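Local coordinates for halogenase PltM (Pseudomonas fluorescens, PDB 6BZN), which halogenates phenolic substrates as a flavin-dependent enzyme able to chlorinate, brominate and iodinate, at residues 50-55 and 174-179; 146-151 and 158-163; 396-401 and 477-482; 277-282 and 402-407; 432-437 and 448-453. All coordinates share one frame; numbering follows the deposited sequence.

Interaction 1: 50-55 and 174-179; sequences LILDSA and VEVALS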
# COMPACT_ATOMS: atom_id res chain seq x y z
N LEU A 50 -0.28 1.80 -25.30
CA LEU A 50 0.95 1.03 -25.39
C LEU A 50 1.60 0.99 -24.02
O LEU A 50 1.92 2.05 -23.44
CB LEU A 50 1.93 1.66 -26.37
CG LEU A 50 3.28 0.95 -26.50
CD1 LEU A 50 3.10 -0.51 -26.94
CD2 LEU A 50 4.18 1.71 -27.47
N ILE A 51 1.79 -0.22 -23.50
CA ILE A 51 2.47 -0.44 -22.25
C ILE A 51 3.91 -0.88 -22.54
O ILE A 51 4.12 -1.86 -23.26
CB ILE A 51 1.76 -1.51 -21.40
CG1 ILE A 51 0.32 -1.08 -21.12
CG2 ILE A 51 2.50 -1.78 -20.11
CD1 ILE A 51 -0.52 -2.15 -20.48
N LEU A 52 4.87 -0.17 -21.97
CA LEU A 52 6.30 -0.45 -22.14
C LEU A 52 6.91 -0.87 -20.83
O LEU A 52 6.64 -0.23 -19.83
CB LEU A 52 7.02 0.82 -22.59
CG LEU A 52 6.57 1.41 -23.92
CD1 LEU A 52 7.32 2.72 -24.18
CD2 LEU A 52 6.77 0.42 -25.07
N ASP A 53 7.72 -1.92 -20.82
CA ASP A 53 8.43 -2.32 -19.60
C ASP A 53 9.81 -2.85 -19.94
O ASP A 53 9.95 -3.64 -20.89
CB ASP A 53 7.65 -3.41 -18.85
CG ASP A 53 8.01 -3.49 -17.36
OD1 ASP A 53 9.17 -3.16 -16.98
OD2 ASP A 53 7.13 -3.88 -16.55
N SER A 54 10.81 -2.44 -19.17
CA SER A 54 12.17 -2.96 -19.33
C SER A 54 12.29 -4.37 -18.78
O SER A 54 13.16 -5.14 -19.18
CB SER A 54 13.21 -2.04 -18.69
OG SER A 54 12.97 -1.91 -17.30
N ALA A 55 11.41 -4.71 -17.83
CA ALA A 55 11.39 -6.05 -17.26
C ALA A 55 10.46 -6.94 -18.08
O ALA A 55 9.88 -6.51 -19.08
CB ALA A 55 10.92 -5.97 -15.81
N VAL A 174 3.96 13.22 -27.03
CA VAL A 174 5.11 12.61 -26.41
C VAL A 174 5.77 11.71 -27.44
O VAL A 174 5.09 11.12 -28.26
CB VAL A 174 4.68 11.77 -25.19
CG1 VAL A 174 5.85 11.05 -24.57
CG2 VAL A 174 4.01 12.69 -24.17
N GLU A 175 7.09 11.62 -27.39
CA GLU A 175 7.80 10.72 -28.28
C GLU A 175 8.80 9.89 -27.50
O GLU A 175 9.66 10.44 -26.82
CB GLU A 175 8.47 11.50 -29.42
CG GLU A 175 9.16 10.57 -30.42
CD GLU A 175 9.61 11.26 -31.71
OE1 GLU A 175 9.13 12.36 -32.02
OE2 GLU A 175 10.43 10.65 -32.43
N VAL A 176 8.70 8.57 -27.61
CA VAL A 176 9.58 7.67 -26.89
C VAL A 176 10.44 6.93 -27.91
O VAL A 176 9.92 6.27 -28.80
CB VAL A 176 8.79 6.67 -26.00
CG1 VAL A 176 9.76 5.76 -25.24
CG2 VAL A 176 7.90 7.43 -25.02
N ALA A 177 11.75 7.07 -27.76
CA ALA A 177 12.71 6.35 -28.58
C ALA A 177 13.06 5.06 -27.87
O ALA A 177 13.21 5.04 -26.65
CB ALA A 177 13.96 7.20 -28.79
N LEU A 178 13.18 3.98 -28.65
CA LEU A 178 13.41 2.63 -28.14
C LEU A 178 14.66 2.04 -28.81
O LEU A 178 14.89 2.29 -29.99
CB LEU A 178 12.20 1.75 -28.47
CG LEU A 178 10.85 2.25 -27.97
CD1 LEU A 178 9.69 1.53 -28.66
CD2 LEU A 178 10.77 2.08 -26.46
N SER A 179 15.44 1.25 -28.08
CA SER A 179 16.62 0.59 -28.69
C SER A 179 16.13 -0.44 -29.70
O SER A 179 15.20 -1.20 -29.40
CB SER A 179 17.50 -0.09 -27.64
OG SER A 179 17.90 0.83 -26.63
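Leu-52 carries this contact alone for its strand, setting one methyl, CD1, against two residues of strand 173-178. CD1 lies 4.0 Å from Val-176 CG1 and 4.2 Å from Leu-178 CD2. The two approaches differ: Leu-52 and Val-176 meet tip to tip, whereas the Leu-178 side chain runs slantwise past that of Leu-52. In Leu-52, CG stands anti to the carbonyl carbon (chi1 -62°), and the extended chi2 carries CD1 outward to do the touching. Leu-178 adopts the same form but uses its other branch, CD2. Val-176 presents CG1, the branch opposite its backbone N (chi1 -179°).

The strands belong to different sheets and meet only through side chains, Leu-52 CA lying 9.8 Å from Leu-178 CA. Strand 49-52 is part of a parallel sheet consistent with a Rossmann-type FAD-binding fold, strand 173-178 the middle strand of a three-stranded antiparallel one. Val-184 of the neighbouring strand 181-186 extends the apolar seam by touching both Leu-50 and Val-176, and Arg-159 touches Leu-52 and Leu-178.

Just past Leu-52 the chain turns polar. Asp-53, an FAD-binding residue, forms an Asx turn: its OD1 takes the N-H of Ala-55 at 2.9 Å, met from above the carboxylate plane, while OD2 pairs with Arg-59 and Ser-31.

Chemically the junction is purely apolar, three buried aliphatic side chains covering just 107 Å². Such methyl contacts impose little direction, so the placing of the cofactor-binding Asp-53 probably depends more on its own polar partners than on this seam.

Interaction 2: 146-151 and 158-163; sequences FALMIA and SRQNIK
Leu-148, on helix 140-153, points its CD2 methyl at Ser-158 and Gln-160, where strand 157-159 forms an edge of the parallel sheet, an arrangement consistent with a Rossmann-type FAD-binding fold. The helix leads into that strand through a short connection, and the closest backbone approach, Leu-148 CA to Ser-158 CA, is 8.6 Å, a gap bridged by the leucine side chain.

The polar interactions of Gln-160 lie outside the pair. The residue was modelled in two conformers; in the one described its NE2 bonds to Ser-31 OG and its OE1 accepts from the backbone N of His-57, which together would fix the turn of the amide. The residue stands about 4 Å, side chain to side chain, from the FAD-binding Asp-53.

Apolar packing continues behind the helix, where Ala-147 and Ala-151 lie on helix 33-44.

The van der Waals part across the two segments is small, 90 Å² in all. The side chains of Leu-148 and Gln-160 run alongside with opposite headings, and a bend at chi2 (-95°) brings Gln-160 NE2 to 4.1 Å from Leu-148 CD2, a contact left doubtful by the second conformer. Leu-148 reaches the strand because its CG stands opposite the backbone N (chi1 -177°), which sends the branches off the helix. There a methyl covers a hydroxyl, Leu-148 CD2 sitting 4.2 Å from Ser-158 OG.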
# COMPACT_ATOMS: atom_id res chain seq x y z
N PHE A 146 -1.63 -11.78 -14.29
CA PHE A 146 -3.09 -11.80 -14.54
C PHE A 146 -3.63 -10.41 -14.91
O PHE A 146 -4.40 -10.28 -15.85
CB PHE A 146 -3.82 -12.36 -13.32
CG PHE A 146 -5.30 -12.48 -13.49
CD1 PHE A 146 -6.15 -11.43 -13.10
CD2 PHE A 146 -5.86 -13.63 -14.01
CE1 PHE A 146 -7.52 -11.55 -13.24
CE2 PHE A 146 -7.24 -13.74 -14.17
CZ PHE A 146 -8.07 -12.70 -13.78
N ALA A 147 -3.21 -9.39 -14.17
CA ALA A 147 -3.59 -8.01 -14.46
C ALA A 147 -3.17 -7.60 -15.87
O ALA A 147 -3.98 -7.02 -16.61
CB ALA A 147 -3.00 -7.05 -13.43
N LEU A 148 -1.93 -7.90 -16.25
CA LEU A 148 -1.51 -7.60 -17.62
C LEU A 148 -2.40 -8.31 -18.64
O LEU A 148 -2.73 -7.76 -19.68
CB LEU A 148 -0.06 -7.96 -17.87
CG LEU A 148 0.48 -7.61 -19.26
CD1 LEU A 148 0.35 -6.12 -19.57
CD2 LEU A 148 1.94 -8.03 -19.36
N MET A 149 -2.75 -9.56 -18.36
CA MET A 149 -3.64 -10.29 -19.26
C MET A 149 -4.99 -9.57 -19.42
O MET A 149 -5.54 -9.53 -20.52
CB MET A 149 -3.84 -11.73 -18.82
CG MET A 149 -2.57 -12.57 -18.87
SD MET A 149 -2.86 -14.16 -18.05
CE MET A 149 -1.17 -14.71 -17.80
N ILE A 150 -5.51 -8.96 -18.35
CA ILE A 150 -6.73 -8.15 -18.46
C ILE A 150 -6.54 -7.06 -19.52
O ILE A 150 -7.37 -6.90 -20.42
CB ILE A 150 -7.16 -7.46 -17.14
CG1 ILE A 150 -7.40 -8.50 -16.04
CG2 ILE A 150 -8.43 -6.64 -17.38
CD1 ILE A 150 -7.77 -7.94 -14.69
N ALA A 151 -5.45 -6.31 -19.40
CA ALA A 151 -5.16 -5.22 -20.33
C ALA A 151 -5.04 -5.69 -21.78
O ALA A 151 -5.61 -5.08 -22.69
CB ALA A 151 -3.89 -4.51 -19.93
N SER A 158 1.44 -4.26 -25.51
CA SER A 158 2.50 -4.38 -24.51
C SER A 158 3.79 -4.80 -25.20
O SER A 158 3.78 -5.72 -26.02
CB SER A 158 2.13 -5.43 -23.47
OG SER A 158 3.22 -5.71 -22.63
N ARG A 159 4.89 -4.12 -24.87
CA ARG A 159 6.24 -4.52 -25.26
C ARG A 159 7.05 -4.65 -23.98
O ARG A 159 7.22 -3.66 -23.25
CB ARG A 159 6.88 -3.51 -26.20
CG ARG A 159 6.06 -3.22 -27.43
CD ARG A 159 6.79 -2.34 -28.43
NE ARG A 159 5.85 -1.71 -29.35
CZ ARG A 159 6.17 -0.91 -30.37
NH1 ARG A 159 7.44 -0.63 -30.64
NH2 ARG A 159 5.21 -0.39 -31.11
N GLN A 160 7.52 -5.87 -23.75
CA GLN A 160 8.33 -6.26 -22.61
C GLN A 160 9.80 -6.28 -22.98
O GLN A 160 10.14 -6.32 -24.17
CB GLN A 160 7.95 -7.67 -22.18
CG GLN A 160 6.48 -7.87 -21.87
CD GLN A 160 6.20 -7.73 -20.40
OE1 GLN A 160 6.42 -8.66 -19.64
NE2 GLN A 160 5.72 -6.55 -19.99
N ASN A 161 10.66 -6.27 -21.97
CA ASN A 161 12.10 -6.40 -22.17
C ASN A 161 12.69 -5.35 -23.13
O ASN A 161 13.60 -5.64 -23.89
CB ASN A 161 12.43 -7.83 -22.64
CG ASN A 161 13.87 -8.21 -22.39
OD1 ASN A 161 14.49 -7.72 -21.45
ND2 ASN A 161 14.40 -9.10 -23.22
N ILE A 162 12.13 -4.14 -23.11
CA ILE A 162 12.57 -3.05 -24.01
C ILE A 162 13.50 -2.11 -23.27
O ILE A 162 13.65 -2.20 -22.06
CB ILE A 162 11.40 -2.27 -24.69
CG1 ILE A 162 10.37 -1.71 -23.70
CG2 ILE A 162 10.70 -3.15 -25.71
CD1 ILE A 162 10.86 -0.57 -22.85
N LYS A 163 14.15 -1.24 -24.02
CA LYS A 163 15.01 -0.23 -23.45
C LYS A 163 14.56 1.11 -24.01
O LYS A 163 14.60 1.33 -25.22
CB LYS A 163 16.49 -0.53 -23.79
CG LYS A 163 17.51 0.52 -23.37
CD LYS A 163 17.30 1.01 -21.94
CE LYS A 163 18.60 1.45 -21.26
NZ LYS A 163 19.22 2.66 -21.88

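Interaction 3: 396-401 and 477-482; sequences NDQLVS and VMQQAR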
# COMPACT_ATOMS: atom_id res chain seq x y z
N ASN A 396 0.64 9.66 4.63
CA ASN A 396 1.32 8.39 4.82
C ASN A 396 2.62 8.61 5.64
O ASN A 396 2.92 7.83 6.55
CB ASN A 396 1.58 7.79 3.43
CG ASN A 396 1.98 6.31 3.43
OD1 ASN A 396 2.16 5.65 4.47
ND2 ASN A 396 2.10 5.78 2.22
N ASP A 397 3.34 9.70 5.34
CA ASP A 397 4.58 10.05 6.06
C ASP A 397 4.31 10.33 7.55
O ASP A 397 5.07 9.86 8.40
CB ASP A 397 5.23 11.26 5.42
CG ASP A 397 6.64 11.54 5.94
OD1 ASP A 397 7.40 10.59 6.23
OD2 ASP A 397 6.99 12.74 6.02
N GLN A 398 3.25 11.08 7.86
CA GLN A 398 2.90 11.34 9.27
C GLN A 398 2.45 10.06 9.95
O GLN A 398 2.95 9.72 11.04
CB GLN A 398 1.84 12.44 9.41
CG GLN A 398 2.37 13.86 9.24
CD GLN A 398 3.35 14.29 10.33
OE1 GLN A 398 3.03 14.24 11.53
NE2 GLN A 398 4.55 14.70 9.93
N LEU A 399 1.56 9.31 9.30
CA LEU A 399 1.09 8.05 9.88
C LEU A 399 2.25 7.13 10.26
O LEU A 399 2.30 6.62 11.39
CB LEU A 399 0.15 7.33 8.92
CG LEU A 399 -0.26 5.90 9.27
CD1 LEU A 399 -1.11 5.87 10.54
CD2 LEU A 399 -0.97 5.23 8.11
N VAL A 400 3.18 6.95 9.34
CA VAL A 400 4.23 5.97 9.50
C VAL A 400 5.30 6.48 10.47
O VAL A 400 5.70 5.74 11.36
CB VAL A 400 4.85 5.54 8.15
CG1 VAL A 400 6.13 4.75 8.35
CG2 VAL A 400 3.84 4.72 7.36
N SER A 401 5.74 7.72 10.32
CA SER A 401 6.75 8.26 11.23
C SER A 401 6.25 8.22 12.68
O SER A 401 6.97 7.80 13.58
CB SER A 401 7.17 9.68 10.83
OG SER A 401 6.08 10.60 10.87
N VAL A 477 1.20 15.16 19.05
CA VAL A 477 1.59 14.53 20.32
C VAL A 477 2.79 13.62 20.12
O VAL A 477 3.76 13.69 20.89
CB VAL A 477 0.42 13.74 20.99
CG1 VAL A 477 0.93 12.85 22.12
CG2 VAL A 477 -0.66 14.69 21.51
N MET A 478 2.74 12.77 19.09
CA MET A 478 3.85 11.84 18.81
C MET A 478 5.15 12.53 18.41
O MET A 478 6.22 12.12 18.87
CB MET A 478 3.47 10.82 17.75
CG MET A 478 2.35 9.87 18.16
SD MET A 478 2.65 8.99 19.72
CE MET A 478 4.15 8.10 19.35
N GLN A 479 5.07 13.55 17.56
CA GLN A 479 6.29 14.25 17.12
C GLN A 479 6.94 15.00 18.30
O GLN A 479 8.16 14.97 18.45
CB GLN A 479 6.01 15.20 15.93
CG GLN A 479 5.67 14.47 14.62
CD GLN A 479 6.80 13.61 14.04
OE1 GLN A 479 7.98 13.79 14.37
NE2 GLN A 479 6.44 12.68 13.15
N GLN A 480 6.12 15.63 19.13
CA GLN A 480 6.61 16.30 20.34
C GLN A 480 7.24 15.30 21.32
O GLN A 480 8.30 15.57 21.91
CB GLN A 480 5.48 17.06 21.02
CG GLN A 480 5.93 17.94 22.17
CD GLN A 480 4.75 18.48 22.95
OE1 GLN A 480 4.14 17.76 23.74
NE2 GLN A 480 4.41 19.75 22.73
N ALA A 481 6.60 14.15 21.48
CA ALA A 481 7.15 13.05 22.27
C ALA A 481 8.53 12.60 21.76
O ALA A 481 9.44 12.38 22.57
CB ALA A 481 6.18 11.87 22.29
N ARG A 482 8.69 12.47 20.44
CA ARG A 482 9.99 12.14 19.86
C ARG A 482 10.97 13.28 20.17
O ARG A 482 12.01 13.06 20.78
CB ARG A 482 9.92 11.90 18.35
CG ARG A 482 11.27 11.58 17.68
CD ARG A 482 11.18 11.46 16.17
NE ARG A 482 10.55 12.63 15.56
CZ ARG A 482 11.12 13.84 15.43
NH1 ARG A 482 12.37 14.07 15.85
NH2 ARG A 482 10.43 14.83 14.88
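The amide of Gln-479 approaches the helix of Gln-398 and Ser-401 with its nitrogen, while its oxygen faces the guanidinium of Arg-482, one turn further along its own helix. Gln-479 CD lies at the edge of that guanidinium, in plane, and the backbone carbonyl O of Gln-479 lies over one face, offset toward the rim. Arg-482 holds OE1 side-on with two nitrogens: NE at 3.1 Å and NH2 at 2.7 Å, the latter nearly in line with the C=O bond. The positive group would probably polarise the amide and make NE2 a better donor. The amide planes of Gln-398 and Gln-479 are 52° apart, though Gln-398 has two modelled conformers and its part is doubtful.

Gln-479 NE2 stands 3.1 Å from Ser-401 OG. That hydroxyl, held between backbone N and carbonyl carbon (chi1 61°), bonds back to Asp-397 O at 2.8 Å. Ser-401 N bonds to the same oxygen at 3.0 Å, and the two donors arrive from opposite faces of its plane. With an alanine at Gln-479, the guanidinium of Arg-482 would probably lose both bonds to OE1 and be freer to swing, and a gap would open beside Ser-401.

The contact joins helices 383-406 and 465-483 near the surface, away from the FAD sites. Met-478, on the second helix, packs on Cys-402 and Glu-405 of the first and on Thr-491 of helix 488-502, while Asp-397 ties the first to the loop at Ala-212 and Thr-213.

Interaction 4: 277-282 and 402-407; sequences GFQFNN and CSYEAF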
# COMPACT_ATOMS: atom_id res chain seq x y z
N GLY A 277 9.78 -9.41 5.51
CA GLY A 277 10.48 -8.15 5.30
C GLY A 277 10.79 -7.53 6.64
O GLY A 277 9.93 -7.53 7.51
N PHE A 278 12.01 -7.04 6.83
CA PHE A 278 12.31 -6.29 8.05
C PHE A 278 12.87 -4.92 7.74
O PHE A 278 13.64 -4.74 6.78
CB PHE A 278 13.16 -7.07 9.08
CG PHE A 278 14.53 -7.47 8.62
CD1 PHE A 278 14.73 -8.62 7.85
CD2 PHE A 278 15.65 -6.76 9.04
CE1 PHE A 278 16.00 -9.01 7.46
CE2 PHE A 278 16.93 -7.15 8.66
CZ PHE A 278 17.10 -8.28 7.87
N GLN A 279 12.40 -3.94 8.52
CA GLN A 279 12.64 -2.53 8.27
C GLN A 279 13.25 -1.90 9.49
O GLN A 279 12.82 -2.20 10.61
CB GLN A 279 11.32 -1.79 7.99
CG GLN A 279 10.66 -2.09 6.65
CD GLN A 279 10.29 -3.55 6.45
OE1 GLN A 279 10.77 -4.20 5.52
NE2 GLN A 279 9.43 -4.07 7.31
N PHE A 280 14.22 -1.01 9.28
CA PHE A 280 14.78 -0.20 10.36
C PHE A 280 14.54 1.29 10.15
O PHE A 280 14.66 1.80 9.06
CB PHE A 280 16.29 -0.45 10.51
CG PHE A 280 16.63 -1.85 10.91
CD1 PHE A 280 16.24 -2.34 12.16
CD2 PHE A 280 17.36 -2.67 10.06
CE1 PHE A 280 16.56 -3.64 12.54
CE2 PHE A 280 17.68 -3.96 10.43
CZ PHE A 280 17.28 -4.46 11.67
N ASN A 281 14.22 1.96 11.25
CA ASN A 281 14.32 3.39 11.37
C ASN A 281 15.81 3.75 11.37
O ASN A 281 16.51 3.48 12.35
CB ASN A 281 13.65 3.83 12.67
CG ASN A 281 13.69 5.32 12.88
OD1 ASN A 281 14.33 6.05 12.14
ND2 ASN A 281 12.98 5.79 13.90
N ASN A 282 16.27 4.36 10.29
CA ASN A 282 17.71 4.66 10.11
C ASN A 282 18.22 5.68 11.14
O ASN A 282 19.43 5.73 11.40
CB ASN A 282 17.99 5.18 8.70
CG ASN A 282 17.87 4.10 7.62
OD1 ASN A 282 18.35 2.98 7.79
ND2 ASN A 282 17.30 4.47 6.48
N CYS A 402 5.01 8.64 12.90
CA CYS A 402 4.44 8.58 14.26
C CYS A 402 4.30 7.14 14.77
O CYS A 402 4.49 6.88 15.96
CB CYS A 402 3.11 9.33 14.32
SG CYS A 402 3.31 11.12 14.05
N SER A 403 4.01 6.19 13.87
CA SER A 403 3.94 4.79 14.24
C SER A 403 5.29 4.24 14.70
O SER A 403 5.37 3.54 15.69
CB SER A 403 3.41 3.94 13.08
OG SER A 403 2.09 4.30 12.76
N TYR A 404 6.35 4.55 13.95
CA TYR A 404 7.69 4.10 14.33
C TYR A 404 8.08 4.62 15.74
O TYR A 404 8.79 3.94 16.46
CB TYR A 404 8.73 4.51 13.30
CG TYR A 404 8.98 3.52 12.16
CD1 TYR A 404 8.17 3.49 11.04
CD2 TYR A 404 10.06 2.63 12.20
CE1 TYR A 404 8.42 2.61 9.99
CE2 TYR A 404 10.31 1.76 11.16
CZ TYR A 404 9.49 1.75 10.05
OH TYR A 404 9.76 0.88 8.99
N GLU A 405 7.64 5.82 16.10
CA GLU A 405 7.88 6.33 17.46
C GLU A 405 7.05 5.54 18.48
O GLU A 405 7.54 5.21 19.56
CB GLU A 405 7.56 7.81 17.55
CG GLU A 405 7.83 8.45 18.91
CD GLU A 405 9.30 8.47 19.31
OE1 GLU A 405 10.20 8.38 18.43
OE2 GLU A 405 9.56 8.59 20.52
N ALA A 406 5.81 5.23 18.13
CA ALA A 406 4.95 4.42 18.98
C ALA A 406 5.45 2.98 19.18
O ALA A 406 5.00 2.32 20.13
CB ALA A 406 3.53 4.40 18.45
N PHE A 407 6.33 2.48 18.32
CA PHE A 407 6.96 1.18 18.52
C PHE A 407 7.77 1.07 19.83
O PHE A 407 8.12 -0.04 20.22
CB PHE A 407 7.96 0.82 17.40
CG PHE A 407 7.37 0.58 16.02
CD1 PHE A 407 5.99 0.42 15.78
CD2 PHE A 407 8.25 0.43 14.95
CE1 PHE A 407 5.53 0.19 14.47
CE2 PHE A 407 7.79 0.18 13.66
CZ PHE A 407 6.43 0.07 13.42
O HOH W 1 11.51 3.52 15.26
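Tyr-404 reaches from its helix to the strand, its ring meeting Gln-279 and Asn-281. Its OH lies 3.3 Å from Gln-279 CB, which sits at the ring edge near the plane. Further back along the ring, CD2 of Tyr-404 is 3.8 Å from Asn-281 CB, an oblique approach. The side chains of Gln-279 and Tyr-404 lie nearly perpendicular.

One water supplements these contacts: it accepts from Asn-281 ND2 at 3.0 Å and donates to Tyr-404 O at 3.0 Å. With CG opposite the backbone N (chi1 -180°), the Asn-281 amide is carried out to the water, and the bond of its OD1 to the N-H of Ala-283 leaves ND2 on the water's side.

In the next shell Phe-407 lies against a face of the tyrosine ring, its CE2 3.6 Å above the plane and offset toward the rim. The buried phenol oxygen is hydrogen-bonded to Asp-347 OD2. A phenylalanine in place of Tyr-404 would probably leave Asp-347 without this partner and withdraw the atom that touches Gln-279 CB.

Gln-279 is about 9 Å, by its side chain, from a bound calcium ion and about 8 Å from the side chain of the FAD-binding Val-62. The strand runs within the seven-stranded mixed sheet between strands 256-262 and 215-223. The axes of strand 277-281 and helix 402-406 lie 92° apart and 10.3 Å at closest, with helix 410-441 packed behind through Trp-413 and Trp-416.

Interaction 5: 432-437 and 448-453; sequences QKLLHD and DAALEA
Leu-434 and Ala-450 mark the closest backbone approach of two successive helices, 410-441 and 444-452, their CA atoms 7.7 Å apart, each segment held by regular i to i+4 bonds such as Asp-437 N to Lys-433 O. Leu-434 spans most of this gap, and Ala-450 contributes only its CB.

Leu-434 divides its two branches between two partners. CD2 lies 3.7 Å from Ala-450 CB, and CD1 lies 4.1 Å from Leu-451 CD1. The fork is aimed by a first torsion that sets CG anti to the carbonyl carbon (chi1 -70°), with an extended chi2 spreading the methyls over neighbouring residues of the facing helix. Leu-451 adopts the other common leucine form, CG opposite the backbone N (chi1 -178°); its side chain is set roughly square to that of Leu-434, so the pair meet at one methyl each. Leu-451 also rests on Glu-359 and Arg-363 of helix 352-374, so a third helix adjoins the same leucine.

Charges flank the seam without bridging it. Lys-433 NZ and Asp-437 OD2 form a long salt bridge of 3.6 Å along their own helix. On the other, Asp-448 pairs with Arg-80 and Glu-452 with Lys-367, so the short helix is tied by charge to helices 68-81 and 352-374.

Across the two segments the link is therefore wholly aliphatic and covers 111 Å². With three methyl-bearing side chains meeting and the charges kept outside, cohesion here rests on dispersion and the exclusion of water, neither of which imposes much direction.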
# COMPACT_ATOMS: atom_id res chain seq x y z
N GLN A 432 -17.00 2.29 0.64
CA GLN A 432 -18.09 1.30 0.54
C GLN A 432 -19.39 1.96 0.08
O GLN A 432 -20.11 1.41 -0.75
CB GLN A 432 -18.30 0.62 1.89
CG GLN A 432 -19.35 -0.47 1.89
CD GLN A 432 -19.34 -1.27 3.18
OE1 GLN A 432 -19.02 -0.75 4.25
NE2 GLN A 432 -19.67 -2.56 3.08
N LYS A 433 -19.68 3.14 0.62
CA LYS A 433 -20.87 3.94 0.25
C LYS A 433 -20.82 4.42 -1.20
O LYS A 433 -21.83 4.30 -1.93
CB LYS A 433 -21.00 5.12 1.24
CG LYS A 433 -22.08 6.15 0.93
CD LYS A 433 -22.22 7.15 2.09
CE LYS A 433 -23.43 8.08 1.95
NZ LYS A 433 -23.53 8.75 0.63
N LEU A 434 -19.67 4.93 -1.64
CA LEU A 434 -19.46 5.32 -3.05
C LEU A 434 -19.74 4.16 -4.00
O LEU A 434 -20.38 4.35 -5.04
CB LEU A 434 -18.03 5.83 -3.28
CG LEU A 434 -17.59 7.17 -2.70
CD1 LEU A 434 -16.10 7.41 -2.94
CD2 LEU A 434 -18.41 8.29 -3.32
N LEU A 435 -19.26 2.97 -3.64
CA LEU A 435 -19.47 1.77 -4.44
C LEU A 435 -20.95 1.40 -4.49
O LEU A 435 -21.48 1.12 -5.56
CB LEU A 435 -18.66 0.60 -3.88
CG LEU A 435 -18.76 -0.74 -4.60
CD1 LEU A 435 -18.23 -0.68 -6.03
CD2 LEU A 435 -18.00 -1.79 -3.81
N HIS A 436 -21.60 1.37 -3.33
CA HIS A 436 -23.04 1.12 -3.27
C HIS A 436 -23.83 2.06 -4.19
O HIS A 436 -24.65 1.58 -4.97
CB HIS A 436 -23.58 1.21 -1.86
CG HIS A 436 -24.99 0.72 -1.74
ND1 HIS A 436 -26.08 1.56 -1.78
CD2 HIS A 436 -25.49 -0.54 -1.66
CE1 HIS A 436 -27.19 0.84 -1.68
NE2 HIS A 436 -26.86 -0.43 -1.61
N ASP A 437 -23.55 3.36 -4.12
CA ASP A 437 -24.23 4.35 -4.97
C ASP A 437 -23.96 4.11 -6.46
O ASP A 437 -24.89 4.16 -7.28
CB ASP A 437 -23.84 5.79 -4.59
CG ASP A 437 -24.33 6.18 -3.20
OD1 ASP A 437 -25.22 5.51 -2.65
OD2 ASP A 437 -23.81 7.17 -2.64
N ASP A 448 -17.45 10.00 -9.94
CA ASP A 448 -16.18 10.75 -10.12
C ASP A 448 -16.23 12.06 -9.36
O ASP A 448 -15.25 12.47 -8.72
CB ASP A 448 -15.90 11.06 -11.60
CG ASP A 448 -15.70 9.81 -12.48
OD1 ASP A 448 -15.48 8.69 -11.97
OD2 ASP A 448 -15.73 9.97 -13.72
N ALA A 449 -17.37 12.75 -9.43
CA ALA A 449 -17.51 14.04 -8.77
C ALA A 449 -17.57 13.88 -7.25
O ALA A 449 -16.96 14.66 -6.52
CB ALA A 449 -18.73 14.79 -9.29
N ALA A 450 -18.22 12.82 -6.77
CA ALA A 450 -18.29 12.56 -5.33
C ALA A 450 -16.90 12.25 -4.73
O ALA A 450 -16.55 12.75 -3.65
CB ALA A 450 -19.25 11.43 -5.04
N LEU A 451 -16.11 11.45 -5.43
CA LEU A 451 -14.74 11.18 -4.99
C LEU A 451 -13.89 12.45 -5.00
O LEU A 451 -13.10 12.70 -4.08
CB LEU A 451 -14.09 10.08 -5.85
CG LEU A 451 -12.67 9.64 -5.49
CD1 LEU A 451 -12.58 9.14 -4.06
CD2 LEU A 451 -12.24 8.54 -6.45
N GLU A 452 -14.06 13.28 -6.02
CA GLU A 452 -13.28 14.51 -6.10
C GLU A 452 -13.70 15.55 -5.06
O GLU A 452 -12.89 16.33 -4.62
CB GLU A 452 -13.35 15.10 -7.49
CG GLU A 452 -12.38 16.25 -7.69
CD GLU A 452 -12.06 16.49 -9.15
OE1 GLU A 452 -11.31 15.68 -9.74
OE2 GLU A 452 -12.54 17.50 -9.69
N ALA A 453 -14.97 15.52 -4.66
CA ALA A 453 -15.49 16.51 -3.71
C ALA A 453 -15.17 16.21 -2.24
O ALA A 453 -15.54 17.00 -1.36
CB ALA A 453 -16.99 16.66 -3.90

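From the N terminus, interaction 1 closes a long loop between residues 50-55 and 174-179, inside which interaction 2 nests as a short loop from helix 140-153 to strand 157-159. The two touch directly: Ile-51 O and Arg-159 N, 2.9 Å apart, join neighbouring strands of the parallel sheet. The chain then opens interaction 4 at 277-282. Before that closes at 402-407, interaction 3 has opened at 396-401, so these two cross, sharing helix 383-406 and joining the mixed sheet to the helical C-terminal part. Interaction 5 is nested within interaction 3, which closes last at 477-482; their centres lie about 30 Å apart.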